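Local coordinates for ARO (armadillo repeats only protein) (Plasmodium falciparum Santa Lucia, PDB 5EWP) that probably acts as an armadillo-repeat scaffold for protein binding in the translocation and attachment of rhoptries to the apical pole of the parasite, at residues Ser36-Ile41 with Leu100-Ala105. Sequence-based numbering, arbitrary orientation.
Sequences SSTCEI and LDRVHA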
loop_
_atom_site.group_PDB
_atom_site.type_symbol
_atom_site.label_atom_id
_atom_site.label_comp_id
_atom_site.label_asym_id
_atom_site.label_seq_id
_atom_site.Cartn_x
_atom_site.Cartn_y
_atom_site.Cartn_z
ATOM N N SER A 36 10.396 12.011 -12.179
ATOM C CA SER A 36 9.589 12.857 -13.058
ATOM C C SER A 36 9.905 12.644 -14.551
ATOM O O SER A 36 9.196 13.154 -15.416
ATOM C CB SER A 36 9.778 14.336 -12.693
ATOM O OG SER A 36 11.128 14.734 -12.847
ATOM N N SER A 37 10.967 11.901 -14.853
ATOM C CA SER A 37 11.363 11.708 -16.242
ATOM C C SER A 37 10.283 11.004 -17.045
ATOM O O SER A 37 9.745 9.993 -16.610
ATOM C CB SER A 37 12.658 10.905 -16.348
ATOM O OG SER A 37 12.937 10.674 -17.721
ATOM N N THR A 38 9.963 11.556 -18.211
ATOM C CA THR A 38 9.018 10.939 -19.133
ATOM C C THR A 38 9.742 10.259 -20.297
ATOM O O THR A 38 9.119 9.856 -21.280
ATOM C CB THR A 38 8.016 11.977 -19.681
ATOM O OG1 THR A 38 8.719 12.954 -20.456
ATOM C CG2 THR A 38 7.303 12.666 -18.527
ATOM N N CYS A 39 11.063 10.130 -20.181
ATOM C CA CYS A 39 11.862 9.486 -21.220
ATOM C C CYS A 39 11.435 8.021 -21.407
ATOM O O CYS A 39 11.506 7.229 -20.468
ATOM C CB CYS A 39 13.352 9.585 -20.860
ATOM S SG CYS A 39 14.450 8.872 -22.053
ATOM N N GLU A 40 10.959 7.672 -22.602
ATOM C CA GLU A 40 10.464 6.321 -22.866
ATOM C C GLU A 40 11.608 5.318 -22.829
ATOM O O GLU A 40 12.732 5.637 -23.215
ATOM C CB GLU A 40 9.726 6.268 -24.215
ATOM C CG GLU A 40 8.390 7.016 -24.178
ATOM C CD GLU A 40 7.615 6.965 -25.491
ATOM O OE1 GLU A 40 8.104 6.338 -26.455
ATOM O OE2 GLU A 40 6.510 7.560 -25.543
ATOM N N ILE A 41 11.332 4.112 -22.340
ATOM C CA ILE A 41 12.310 3.033 -22.419
ATOM C C ILE A 41 11.756 1.891 -23.263
ATOM O O ILE A 41 10.561 1.853 -23.566
ATOM C CB ILE A 41 12.711 2.507 -21.030
ATOM C CG1 ILE A 41 11.500 1.936 -20.289
ATOM C CG2 ILE A 41 13.323 3.625 -20.198
ATOM C CD1 ILE A 41 11.825 1.429 -18.883
ATOM N N LEU A 100 -0.418 3.429 -15.614
ATOM C CA LEU A 100 -0.558 2.360 -14.638
ATOM C C LEU A 100 0.781 2.017 -13.978
ATOM O O LEU A 100 0.823 1.761 -12.770
ATOM C CB LEU A 100 -1.172 1.142 -15.331
ATOM C CG LEU A 100 -2.182 0.230 -14.654
ATOM C CD1 LEU A 100 -3.164 1.037 -13.833
ATOM C CD2 LEU A 100 -2.927 -0.503 -15.755
ATOM N N ASP A 101 1.874 2.056 -14.746
ATOM C CA ASP A 101 3.176 1.673 -14.197
ATOM C C ASP A 101 3.687 2.692 -13.175
ATOM O O ASP A 101 4.364 2.325 -12.228
ATOM C CB ASP A 101 4.216 1.467 -15.309
ATOM C CG ASP A 101 4.327 2.653 -16.253
ATOM O OD1 ASP A 101 3.287 3.163 -16.715
ATOM O OD2 ASP A 101 5.474 3.058 -16.541
ATOM N N ARG A 102 3.330 3.958 -13.353
ATOM C CA ARG A 102 3.723 4.995 -12.401
ATOM C C ARG A 102 2.985 4.834 -11.085
ATOM O O ARG A 102 3.579 4.935 -9.993
ATOM C CB ARG A 102 3.462 6.394 -12.996
ATOM C CG ARG A 102 4.578 6.837 -13.925
ATOM C CD ARG A 102 4.352 8.226 -14.536
ATOM N NE ARG A 102 5.464 8.513 -15.419
ATOM C CZ ARG A 102 6.507 9.272 -15.095
ATOM N NH1 ARG A 102 6.548 9.892 -13.922
ATOM N NH2 ARG A 102 7.496 9.442 -15.965
ATOM N N VAL A 103 1.684 4.594 -11.176
ATOM C CA VAL A 103 0.891 4.409 -9.964
ATOM C C VAL A 103 1.369 3.158 -9.240
ATOM O O VAL A 103 1.617 3.184 -8.041
ATOM C CB VAL A 103 -0.597 4.285 -10.249
ATOM C CG1 VAL A 103 -1.351 4.024 -8.922
ATOM C CG2 VAL A 103 -1.107 5.551 -10.931
ATOM N N HIS A 104 1.508 2.051 -9.977
ATOM C CA HIS A 104 1.904 0.803 -9.328
ATOM C C HIS A 104 3.254 0.909 -8.643
ATOM O O HIS A 104 3.416 0.440 -7.525
ATOM C CB HIS A 104 1.934 -0.333 -10.339
ATOM C CG HIS A 104 0.579 -0.774 -10.784
ATOM N ND1 HIS A 104 0.392 -1.708 -11.782
ATOM C CD2 HIS A 104 -0.656 -0.443 -10.341
ATOM C CE1 HIS A 104 -0.901 -1.904 -11.960
ATOM N NE2 HIS A 104 -1.561 -1.158 -11.088
ATOM N N ALA A 105 4.219 1.525 -9.314
ATOM C CA ALA A 105 5.555 1.653 -8.750
ATOM C C ALA A 105 5.518 2.483 -7.468
ATOM O O ALA A 105 6.196 2.155 -6.495
ATOM C CB ALA A 105 6.512 2.276 -9.772
#
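Near the N-terminal end of the armadillo-repeat array, the ST turn at S37, in the loop that follows helix 28-34, meets the guanidinium of R102 from helix 100-113. The R102 side chain runs straight from CG to NE, and its first torsion, with CG anti to the carbonyl carbon (chi1 -82°), starts that reach toward the loop. A long arginine suits this gap, for the closest CA atoms across it, those of S36 and R102, are 9.8 Å apart. S37 O lies at the guanidinium edge, near its plane, facing R102 NH2. The modelled separation of R102 NH2 and S37 O, 2.4 Å, is very short and the N-H...O angle a bent 122°, so the details of this hydrogen bond are doubtful. R102 NH1 is hydrogen-bonded to the carbonyl of C35, the firmer polar partner of the group. In the largely helical armadillo-repeat fold this joins the loop to a helix some 60 residues later in the sequence. S37 is itself fixed: its OG accepts a hydrogen bond from the backbone N of C39 (3.1 Å, 161°), closing the ST turn, and is also hydrogen-bonded to D15 of helix 14-25, a double role suited to a small hydroxyl. The T38 methyl, CG2, lies 4.1 Å from R102 NH2, where the branched threonine brings carbon rather than its hydroxyl to the guanidinium.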